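Long-range contacts in WZI (Escherichia coli, PDB 2YNK), which is an outer-membrane β-barrel lectin that underpins group 1 capsule assembly, probably by binding the capsular polysaccharide at the cell surface: residues A[173-178]-A[194-199]; A[27-32]-A[217-222]; A[131-136]-A[146-151]. All coordinates share one frame; numbering follows the deposited sequence.

All three contacts belong to one antiparallel β-barrel and the segments that cross its interior. Contact 3 closes first along the sequence and contact 1 follows it; both fall between the two segments of contact 2, which joins the N-terminal region to strand 212-221. Contacts 1 and 2 lie about 10 Å apart, centre to centre, on neighbouring strands 193-201 and 212-221; contacts 1 and 3 are about 12 Å apart, contacts 2 and 3 about 17 Å. The segment 146-151 leaves the wall in contact 3 and meets 27-32, probably through a hydrogen bond from W30 N to W151 O, so wall and interior form one connected framework.

Contact 1: A[173-178]-A[194-199]; sequences LMQRAE and QYQISA. With HEX (hexane), chain S.
In Q194, CG stands anti to the backbone N (chi1 168°) and a bend at chi2 (66°) turns the carboxamide toward R176, where OE1 accepts the main-chain N-H of R176 at 3.0 Å. The two residues sit on strands 170-176 and 193-201, antiparallel neighbours in the wall of the outer-membrane β-barrel. M174, a selenomethionine, and I197 form a regular hydrogen-bonded pair, with M174 N to I197 O at 3.0 Å and I197 N to M174 O at 3.1 Å. Toward R176 the Q194 amide takes over the job of a peptide group: OE1 also accepts from Y195 N, while NE2 gives a weak bond to R176 O.

On the face carrying L173 and S198, the side chains of Q175 and Q196 run side by side in the same direction, their amide planes only 18° apart. Q196 NE2 donates to Q175 OE1 at 2.7 Å, in the carbonyl plane and on a lone pair. Interior segments hold the same Q196 amide, W152 and Q150 at OE1 and the W30 carbonyl at NE2.

The other face is more apolar, M174 CB meeting I197 CG1 at 3.5 Å. Here the Y195 ring, whose OH bonds Q141, lies over the Q175 CA in a CH-pi contact and turns its opposite face to a bound hexane, whose C2 is 3.7 Å from Y195 CZ.

Contact 2: A[27-32]-A[217-222]; sequences LSTWPL and RFTFSP
S28 and T29 reach the barrel wall together, both hydroxyls meeting the guanidinium of R217. They belong to a segment inside the β-barrel, where strand 29-30 pairs with strand 151-152 in a small two-stranded sheet, whereas R217 and T219 lie on the wall strand 212-221. S28 comes first: its OG accepts from R217 NH2 at 3.2 Å, lying only 3° out of the guanidinium plane, and so occupies an edge of that group rather than a face. E227 is a second partner of this hydroxyl. R217 NH2 also makes a salt bridge to D274, which balances the buried positive charge of the arginine. The S28 OG further touches the methyl of T219, with CG2 at 4.0 Å.

In T29 the next contact is made by OG1, which accepts from R217 NE. The modelled separation of 2.5 Å is too short to be taken literally at this resolution, although the direction of the bond is plain. R217 gets there with CG anti to its backbone N (chi1 167°) and the chain extended as far as NE; the two side chains run alongside in opposite senses.

Beyond T29 the segment faces the interior: W30 NE1 donates to L27 O at 2.9 Å, a local bond that ties the indole to the backbone three residues earlier, and a cis peptide leads into P31. L32 touches L14 of helix 8-19 and sets its CG 3.7 Å above the centre of the W30 ring. Back at the wall, the T219 methyl also flanks the second hydroxyl, its CG2 4.0 Å from T29 OG1.

Contact 3: A[131-136]-A[146-151]; sequences GAYGAV and GQVPQW. With OCT (N-octane), chain B; D12 (dodecane), chain D.
Y133 and G146 form an antiparallel non-hydrogen-bonded pair with their CA atoms 4.0 Å apart, and just beyond it Q147 N donates to A132 O at 2.9 Å while G131 N makes a weak bond to Q147 O. G146 adopts backbone angles open to glycine (phi 151°, psi -156°), and with no side chain in the way its CA comes within 3.1 Å of A132 O.

The main side-chain contact is between Y133 and V148, which comes in at a slant to the tyrosine. With Y133 CG between its backbone N and carbonyl carbon (chi1 67°), CB and the near ring atoms CG and CD2 all meet V148 CG2, CB at 3.4 Å; the phenol OH is held by D108. The Q147 side chain is extended beyond CG, with N130 at OE1 and T170 at NE2, and the same NE2 is 3.5 Å from C8 of a bound octane. That alkane runs past A132, its C3 4.0 Å from A132 CB. Further along, V136 CG1 lies 3.5 Å from C9 of a dodecane, so this strand lines two hydrocarbon sites.

In the β-barrel, strand 127-138 lies between strands 107-116 and 141-145, its backbone bonding H110 and D108 on one side and F145 and L143 on the other. At G146 the chain turns a corner out of the wall: V148 packs on V5, P149 on P168, and strand 151-152 then pairs with strand 29-30.

Contact 1: A[173-178]-A[194-199]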
loop_
_atom_site.group_PDB
_atom_site.type_symbol
_atom_site.label_atom_id
_atom_site.label_comp_id
_atom_site.label_asym_id
_atom_site.label_seq_id
_atom_site.Cartn_x
_atom_site.Cartn_y
_atom_site.Cartn_z
ATOM N N LEU A 173 -15.111 -5.128 3.381
ATOM C CA LEU A 173 -14.516 -4.525 2.194
ATOM C C LEU A 173 -15.180 -5.088 0.927
ATOM O O LEU A 173 -15.501 -6.272 0.866
ATOM C CB LEU A 173 -13.005 -4.787 2.192
ATOM C CG LEU A 173 -12.149 -4.046 1.164
ATOM C CD1 LEU A 173 -10.725 -3.957 1.689
ATOM C CD2 LEU A 173 -12.191 -4.711 -0.212
HETATM N N MSE A 174 -15.397 -4.224 -0.060
HETATM C CA MSE A 174 -16.114 -4.602 -1.267
HETATM C C MSE A 174 -15.481 -3.989 -2.480
HETATM O O MSE A 174 -15.040 -2.843 -2.435
HETATM C CB MSE A 174 -17.582 -4.218 -1.153
HETATM C CG MSE A 174 -18.436 -5.364 -1.691
HETATM SE SE MSE A 174 -20.355 -4.909 -1.661
HETATM C CE MSE A 174 -20.834 -5.261 -3.543
ATOM N N GLN A 175 -15.456 -4.765 -3.569
ATOM C CA GLN A 175 -14.740 -4.435 -4.812
ATOM C C GLN A 175 -15.344 -5.106 -6.039
ATOM O O GLN A 175 -16.011 -6.125 -5.916
ATOM C CB GLN A 175 -13.323 -4.974 -4.735
ATOM C CG GLN A 175 -12.371 -4.106 -3.979
ATOM C CD GLN A 175 -10.965 -4.638 -4.017
ATOM O OE1 GLN A 175 -10.063 -4.031 -3.440
ATOM N NE2 GLN A 175 -10.762 -5.767 -4.698
ATOM N N ARG A 176 -15.044 -4.584 -7.224
ATOM C CA ARG A 176 -15.310 -5.342 -8.445
ATOM C C ARG A 176 -14.311 -6.486 -8.534
ATOM O O ARG A 176 -13.184 -6.358 -8.061
ATOM C CB ARG A 176 -15.173 -4.475 -9.698
ATOM C CG ARG A 176 -16.149 -3.316 -9.787
ATOM C CD ARG A 176 -16.020 -2.626 -11.135
ATOM N NE ARG A 176 -16.764 -3.320 -12.191
ATOM C CZ ARG A 176 -16.649 -3.066 -13.493
ATOM N NH1 ARG A 176 -15.802 -2.151 -13.949
ATOM N NH2 ARG A 176 -17.381 -3.753 -14.355
ATOM N N ALA A 177 -14.718 -7.600 -9.140
ATOM C CA ALA A 177 -13.780 -8.689 -9.438
ATOM C C ALA A 177 -13.084 -8.345 -10.745
ATOM O O ALA A 177 -11.930 -7.926 -10.739
ATOM C CB ALA A 177 -14.494 -10.028 -9.519
ATOM N N GLU A 178 -13.793 -8.491 -11.863
ATOM C CA GLU A 178 -13.298 -7.995 -13.148
ATOM C C GLU A 178 -13.703 -6.540 -13.288
ATOM O O GLU A 178 -14.797 -6.158 -12.866
ATOM C CB GLU A 178 -13.849 -8.810 -14.309
ATOM C CG GLU A 178 -13.036 -10.053 -14.607
ATOM C CD GLU A 178 -13.528 -10.785 -15.840
ATOM O OE1 GLU A 178 -13.675 -10.147 -16.907
ATOM O OE2 GLU A 178 -13.765 -12.005 -15.743
ATOM N N GLN A 194 -13.028 1.070 -11.235
ATOM C CA GLN A 194 -13.082 0.260 -10.030
ATOM C C GLN A 194 -13.503 1.077 -8.812
ATOM O O GLN A 194 -13.152 2.261 -8.677
ATOM C CB GLN A 194 -11.722 -0.388 -9.774
ATOM C CG GLN A 194 -11.532 -1.028 -8.401
ATOM C CD GLN A 194 -12.422 -2.240 -8.160
ATOM O OE1 GLN A 194 -13.646 -2.173 -8.293
ATOM N NE2 GLN A 194 -11.804 -3.349 -7.763
ATOM N N TYR A 195 -14.262 0.424 -7.935
ATOM C CA TYR A 195 -14.637 0.995 -6.668
ATOM C C TYR A 195 -14.076 0.133 -5.549
ATOM O O TYR A 195 -13.885 -1.074 -5.699
ATOM C CB TYR A 195 -16.161 1.115 -6.553
ATOM C CG TYR A 195 -16.868 -0.181 -6.230
ATOM C CD1 TYR A 195 -17.270 -1.045 -7.238
ATOM C CD2 TYR A 195 -17.139 -0.543 -4.913
ATOM C CE1 TYR A 195 -17.918 -2.234 -6.949
ATOM C CE2 TYR A 195 -17.784 -1.732 -4.614
ATOM C CZ TYR A 195 -18.167 -2.578 -5.637
ATOM O OH TYR A 195 -18.809 -3.760 -5.341
ATOM N N GLN A 196 -13.794 0.774 -4.422
ATOM C CA GLN A 196 -13.565 0.055 -3.175
ATOM C C GLN A 196 -14.313 0.773 -2.075
ATOM O O GLN A 196 -14.198 1.989 -1.928
ATOM C CB GLN A 196 -12.075 -0.027 -2.840
ATOM C CG GLN A 196 -11.754 -1.079 -1.790
ATOM C CD GLN A 196 -10.308 -1.045 -1.365
ATOM O OE1 GLN A 196 -9.941 -0.339 -0.419
ATOM N NE2 GLN A 196 -9.472 -1.788 -2.067
ATOM N N ILE A 197 -15.104 0.032 -1.316
ATOM C CA ILE A 197 -15.758 0.598 -0.145
ATOM C C ILE A 197 -15.300 -0.218 1.042
ATOM O O ILE A 197 -15.113 -1.426 0.915
ATOM C CB ILE A 197 -17.299 0.607 -0.274
ATOM C CG1 ILE A 197 -17.864 -0.812 -0.365
ATOM C CG2 ILE A 197 -17.719 1.404 -1.504
ATOM C CD1 ILE A 197 -19.346 -0.850 -0.681
ATOM N N SER A 198 -15.075 0.444 2.178
ATOM C CA SER A 198 -14.747 -0.273 3.422
ATOM C C SER A 198 -15.306 0.399 4.668
ATOM O O SER A 198 -15.337 1.637 4.771
ATOM C CB SER A 198 -13.231 -0.476 3.570
ATOM O OG SER A 198 -12.529 0.753 3.627
ATOM N N ALA A 199 -15.764 -0.442 5.597
ATOM C CA ALA A 199 -16.153 -0.009 6.949
ATOM C C ALA A 199 -15.358 -0.829 7.966
ATOM O O ALA A 199 -15.421 -2.055 7.959
ATOM C CB ALA A 199 -17.647 -0.174 7.163
HETATM C C1 HEX S . -21.446 0.016 -5.069
HETATM C C2 HEX S . -21.666 -1.299 -5.801
HETATM C C3 HEX S . -21.552 -1.156 -7.325
HETATM C C4 HEX S . -22.329 -2.273 -8.022
HETATM C C5 HEX S . -22.354 -2.145 -9.545
HETATM C C6 HEX S . -23.339 -3.136 -10.141
#

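Contact 2: A[27-32]-A[217-222]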
loop_
_atom_site.group_PDB
_atom_site.type_symbol
_atom_site.label_atom_id
_atom_site.label_comp_id
_atom_site.label_asym_id
_atom_site.label_seq_id
_atom_site.Cartn_x
_atom_site.Cartn_y
_atom_site.Cartn_z
ATOM N N LEU A 27 -2.916 -0.412 -10.723
ATOM C CA LEU A 27 -2.221 -0.846 -9.528
ATOM C C LEU A 27 -2.320 0.206 -8.428
ATOM O O LEU A 27 -1.464 0.253 -7.557
ATOM C CB LEU A 27 -0.755 -1.119 -9.853
ATOM C CG LEU A 27 -0.487 -2.196 -10.900
ATOM C CD1 LEU A 27 1.002 -2.278 -11.209
ATOM C CD2 LEU A 27 -1.007 -3.540 -10.429
ATOM N N SER A 28 -3.359 1.038 -8.452
ATOM C CA SER A 28 -3.470 2.124 -7.471
ATOM C C SER A 28 -4.578 1.898 -6.432
ATOM O O SER A 28 -4.829 2.761 -5.593
ATOM C CB SER A 28 -3.668 3.464 -8.178
ATOM O OG SER A 28 -4.973 3.567 -8.701
ATOM N N THR A 29 -5.227 0.739 -6.479
ATOM C CA THR A 29 -6.204 0.361 -5.477
ATOM C C THR A 29 -5.986 -1.088 -5.076
ATOM O O THR A 29 -6.399 -2.011 -5.787
ATOM C CB THR A 29 -7.627 0.564 -5.988
ATOM O OG1 THR A 29 -7.880 1.965 -6.085
ATOM C CG2 THR A 29 -8.636 -0.036 -5.060
ATOM N N TRP A 30 -5.317 -1.268 -3.931
ATOM C CA TRP A 30 -5.133 -2.575 -3.321
ATOM C C TRP A 30 -6.091 -2.757 -2.180
ATOM O O TRP A 30 -6.459 -1.789 -1.530
ATOM C CB TRP A 30 -3.716 -2.720 -2.824
ATOM C CG TRP A 30 -2.712 -2.681 -3.934
ATOM C CD1 TRP A 30 -2.357 -1.595 -4.719
ATOM C CD2 TRP A 30 -1.911 -3.797 -4.438
ATOM N NE1 TRP A 30 -1.414 -1.954 -5.643
ATOM C CE2 TRP A 30 -1.102 -3.259 -5.526
ATOM C CE3 TRP A 30 -1.787 -5.136 -4.104
ATOM C CZ2 TRP A 30 -0.210 -4.044 -6.231
ATOM C CZ3 TRP A 30 -0.886 -5.921 -4.822
ATOM C CH2 TRP A 30 -0.116 -5.386 -5.862
ATOM N N PRO A 31 -6.508 -4.004 -1.916
ATOM C CA PRO A 31 -6.066 -5.220 -2.580
ATOM C C PRO A 31 -6.623 -5.348 -3.998
ATOM O O PRO A 31 -7.664 -4.767 -4.314
ATOM C CB PRO A 31 -6.619 -6.315 -1.675
ATOM C CG PRO A 31 -7.873 -5.741 -1.166
ATOM C CD PRO A 31 -7.582 -4.283 -0.953
ATOM N N LEU A 32 -5.917 -6.093 -4.844
ATOM C CA LEU A 32 -6.348 -6.326 -6.233
ATOM C C LEU A 32 -7.146 -7.619 -6.333
ATOM O O LEU A 32 -6.794 -8.618 -5.717
ATOM C CB LEU A 32 -5.135 -6.439 -7.162
ATOM C CG LEU A 32 -4.080 -5.337 -7.119
ATOM C CD1 LEU A 32 -2.834 -5.777 -7.858
ATOM C CD2 LEU A 32 -4.634 -4.047 -7.690
ATOM N N ARG A 217 -13.484 4.708 -2.553
ATOM C CA ARG A 217 -12.514 5.076 -3.561
ATOM C C ARG A 217 -12.987 4.641 -4.943
ATOM O O ARG A 217 -13.553 3.554 -5.110
ATOM C CB ARG A 217 -11.168 4.446 -3.248
ATOM C CG ARG A 217 -10.195 4.532 -4.411
ATOM C CD ARG A 217 -8.800 4.113 -4.018
ATOM N NE ARG A 217 -7.888 4.257 -5.145
ATOM C CZ ARG A 217 -7.335 5.403 -5.530
ATOM N NH1 ARG A 217 -7.603 6.540 -4.883
ATOM N NH2 ARG A 217 -6.509 5.415 -6.572
ATOM N N PHE A 218 -12.732 5.498 -5.922
ATOM C CA PHE A 218 -13.155 5.277 -7.295
ATOM C C PHE A 218 -12.010 5.633 -8.222
ATOM O O PHE A 218 -11.326 6.639 -8.009
ATOM C CB PHE A 218 -14.362 6.151 -7.622
ATOM C CG PHE A 218 -14.913 5.937 -9.003
ATOM C CD1 PHE A 218 -15.886 4.974 -9.238
ATOM C CD2 PHE A 218 -14.471 6.713 -10.074
ATOM C CE1 PHE A 218 -16.401 4.784 -10.510
ATOM C CE2 PHE A 218 -14.984 6.526 -11.346
ATOM C CZ PHE A 218 -15.945 5.557 -11.563
ATOM N N THR A 219 -11.802 4.802 -9.243
ATOM C CA THR A 219 -10.811 5.084 -10.279
ATOM C C THR A 219 -11.338 4.728 -11.664
ATOM O O THR A 219 -12.181 3.838 -11.813
ATOM C CB THR A 219 -9.534 4.279 -10.054
ATOM O OG1 THR A 219 -9.892 2.917 -9.840
ATOM C CG2 THR A 219 -8.783 4.786 -8.843
ATOM N N PHE A 220 -10.832 5.428 -12.673
ATOM C CA PHE A 220 -11.154 5.102 -14.054
ATOM C C PHE A 220 -10.084 5.591 -15.006
ATOM O O PHE A 220 -9.399 6.591 -14.738
ATOM C CB PHE A 220 -12.525 5.655 -14.462
ATOM C CG PHE A 220 -12.564 7.148 -14.645
ATOM C CD1 PHE A 220 -12.391 7.997 -13.567
ATOM C CD2 PHE A 220 -12.793 7.699 -15.893
ATOM C CE1 PHE A 220 -12.439 9.367 -13.728
ATOM C CE2 PHE A 220 -12.844 9.069 -16.066
ATOM C CZ PHE A 220 -12.666 9.907 -14.980
ATOM N N SER A 221 -9.964 4.866 -16.117
ATOM C CA SER A 221 -8.979 5.147 -17.150
ATOM C C SER A 221 -9.671 5.407 -18.515
ATOM O O SER A 221 -9.929 4.473 -19.287
ATOM C CB SER A 221 -7.991 3.981 -17.224
ATOM O OG SER A 221 -6.751 4.404 -17.758
ATOM N N PRO A 222 -9.982 6.679 -18.814
ATOM C CA PRO A 222 -10.656 6.985 -20.077
ATOM C C PRO A 222 -9.807 6.665 -21.314
ATOM O O PRO A 222 -10.359 6.321 -22.359
ATOM C CB PRO A 222 -10.940 8.492 -19.999
ATOM C CG PRO A 222 -10.382 8.980 -18.715
ATOM C CD PRO A 222 -9.606 7.884 -18.060
#

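Contact 3: A[131-136]-A[146-151]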
loop_
_atom_site.group_PDB
_atom_site.type_symbol
_atom_site.label_atom_id
_atom_site.label_comp_id
_atom_site.label_asym_id
_atom_site.label_seq_id
_atom_site.Cartn_x
_atom_site.Cartn_y
_atom_site.Cartn_z
ATOM N N GLY A 131 -4.123 -9.580 8.469
ATOM C CA GLY A 131 -4.186 -10.149 7.150
ATOM C C GLY A 131 -5.271 -11.198 7.012
ATOM O O GLY A 131 -5.660 -11.508 5.886
ATOM N N ALA A 132 -5.773 -11.736 8.129
ATOM C CA ALA A 132 -6.747 -12.831 8.065
ATOM C C ALA A 132 -8.059 -12.322 7.523
ATOM O O ALA A 132 -8.619 -11.388 8.076
ATOM C CB ALA A 132 -6.968 -13.472 9.428
ATOM N N TYR A 133 -8.535 -12.926 6.436
ATOM C CA TYR A 133 -9.869 -12.633 5.920
ATOM C C TYR A 133 -10.513 -13.864 5.301
ATOM O O TYR A 133 -9.844 -14.853 4.991
ATOM C CB TYR A 133 -9.808 -11.527 4.861
ATOM C CG TYR A 133 -9.089 -11.958 3.601
ATOM C CD1 TYR A 133 -9.766 -12.601 2.563
ATOM C CD2 TYR A 133 -7.724 -11.747 3.457
ATOM C CE1 TYR A 133 -9.098 -13.016 1.415
ATOM C CE2 TYR A 133 -7.048 -12.146 2.318
ATOM C CZ TYR A 133 -7.736 -12.784 1.296
ATOM O OH TYR A 133 -7.042 -13.185 0.174
ATOM N N GLY A 134 -11.825 -13.778 5.130
ATOM C CA GLY A 134 -12.550 -14.624 4.196
ATOM C C GLY A 134 -13.358 -13.732 3.268
ATOM O O GLY A 134 -13.855 -12.685 3.689
ATOM N N ALA A 135 -13.471 -14.121 1.999
ATOM C CA ALA A 135 -14.268 -13.359 1.033
ATOM C C ALA A 135 -15.103 -14.269 0.169
ATOM O O ALA A 135 -14.742 -15.424 -0.065
ATOM C CB ALA A 135 -13.384 -12.484 0.166
ATOM N N VAL A 136 -16.229 -13.736 -0.294
ATOM C CA VAL A 136 -17.077 -14.413 -1.267
ATOM C C VAL A 136 -17.374 -13.504 -2.459
ATOM O O VAL A 136 -17.385 -12.277 -2.323
ATOM C CB VAL A 136 -18.414 -14.865 -0.650
ATOM C CG1 VAL A 136 -18.183 -15.983 0.351
ATOM C CG2 VAL A 136 -19.160 -13.691 -0.033
ATOM N N GLY A 146 -12.494 -9.338 7.655
ATOM C CA GLY A 146 -11.205 -9.656 8.258
ATOM C C GLY A 146 -10.376 -8.430 8.583
ATOM O O GLY A 146 -10.906 -7.329 8.771
ATOM N N GLN A 147 -9.064 -8.629 8.655
ATOM C CA GLN A 147 -8.133 -7.533 8.845
ATOM C C GLN A 147 -7.303 -7.428 7.597
ATOM O O GLN A 147 -6.162 -7.904 7.568
ATOM C CB GLN A 147 -7.245 -7.765 10.071
ATOM C CG GLN A 147 -8.004 -7.619 11.375
ATOM C CD GLN A 147 -7.151 -7.805 12.613
ATOM O OE1 GLN A 147 -6.085 -8.423 12.578
ATOM N NE2 GLN A 147 -7.630 -7.276 13.730
ATOM N N VAL A 148 -7.881 -6.812 6.562
ATOM C CA VAL A 148 -7.213 -6.715 5.261
ATOM C C VAL A 148 -6.550 -5.352 5.082
ATOM O O VAL A 148 -7.228 -4.326 5.170
ATOM C CB VAL A 148 -8.192 -6.945 4.080
ATOM C CG1 VAL A 148 -7.470 -6.767 2.747
ATOM C CG2 VAL A 148 -8.827 -8.315 4.185
ATOM N N PRO A 149 -5.230 -5.335 4.815
ATOM C CA PRO A 149 -4.585 -4.071 4.472
ATOM C C PRO A 149 -4.996 -3.564 3.096
ATOM O O PRO A 149 -5.311 -4.371 2.186
ATOM C CB PRO A 149 -3.092 -4.423 4.478
ATOM C CG PRO A 149 -3.048 -5.877 4.191
ATOM C CD PRO A 149 -4.264 -6.446 4.859
ATOM N N GLN A 150 -4.969 -2.238 2.952
ATOM C CA GLN A 150 -5.264 -1.584 1.675
ATOM C C GLN A 150 -4.083 -0.746 1.210
ATOM O O GLN A 150 -3.104 -0.540 1.959
ATOM C CB GLN A 150 -6.485 -0.673 1.811
ATOM C CG GLN A 150 -7.804 -1.386 2.047
ATOM C CD GLN A 150 -8.786 -0.527 2.824
ATOM O OE1 GLN A 150 -8.539 -0.157 3.983
ATOM N NE2 GLN A 150 -9.917 -0.218 2.199
ATOM N N TRP A 151 -4.185 -0.277 -0.034
ATOM C CA TRP A 151 -3.335 0.798 -0.527
ATOM C C TRP A 151 -4.103 1.628 -1.486
ATOM O O TRP A 151 -4.602 1.112 -2.490
ATOM C CB TRP A 151 -2.104 0.253 -1.205
ATOM C CG TRP A 151 -1.083 1.293 -1.577
ATOM C CD1 TRP A 151 -1.012 2.034 -2.750
ATOM C CD2 TRP A 151 0.074 1.717 -0.789
ATOM N NE1 TRP A 151 0.081 2.864 -2.742
ATOM C CE2 TRP A 151 0.773 2.722 -1.588
ATOM C CE3 TRP A 151 0.584 1.376 0.457
ATOM C CZ2 TRP A 151 1.928 3.339 -1.138
ATOM C CZ3 TRP A 151 1.755 2.002 0.893
ATOM C CH2 TRP A 151 2.408 2.952 0.111
HETATM C C1 OCT B . -11.612 -15.751 8.559
HETATM C C2 OCT B . -12.048 -14.609 9.457
HETATM C C3 OCT B . -10.847 -13.889 10.075
HETATM C C4 OCT B . -11.286 -12.743 10.993
HETATM C C5 OCT B . -10.143 -12.243 11.876
HETATM C C6 OCT B . -10.516 -10.945 12.605
HETATM C C7 OCT B . -10.454 -11.027 14.139
HETATM C C8 OCT B . -9.837 -9.794 14.780
HETATM C C1 D12 D . -15.478 -24.555 -0.340
HETATM C C2 D12 D . -16.244 -23.283 -0.017
HETATM C C3 D12 D . -15.620 -22.488 1.142
HETATM C C4 D12 D . -16.240 -21.089 1.272
HETATM C C5 D12 D . -15.927 -20.404 2.610
HETATM C C6 D12 D . -16.144 -18.885 2.547
HETATM C C7 D12 D . -16.805 -18.318 3.804
HETATM C C8 D12 D . -16.270 -16.944 4.231
HETATM C C9 D12 D . -17.082 -15.779 3.659
HETATM C C10 D12 D . -17.008 -14.511 4.515
HETATM C C11 D12 D . -17.284 -13.257 3.679
HETATM C C12 D12 D . -18.011 -12.170 4.448
#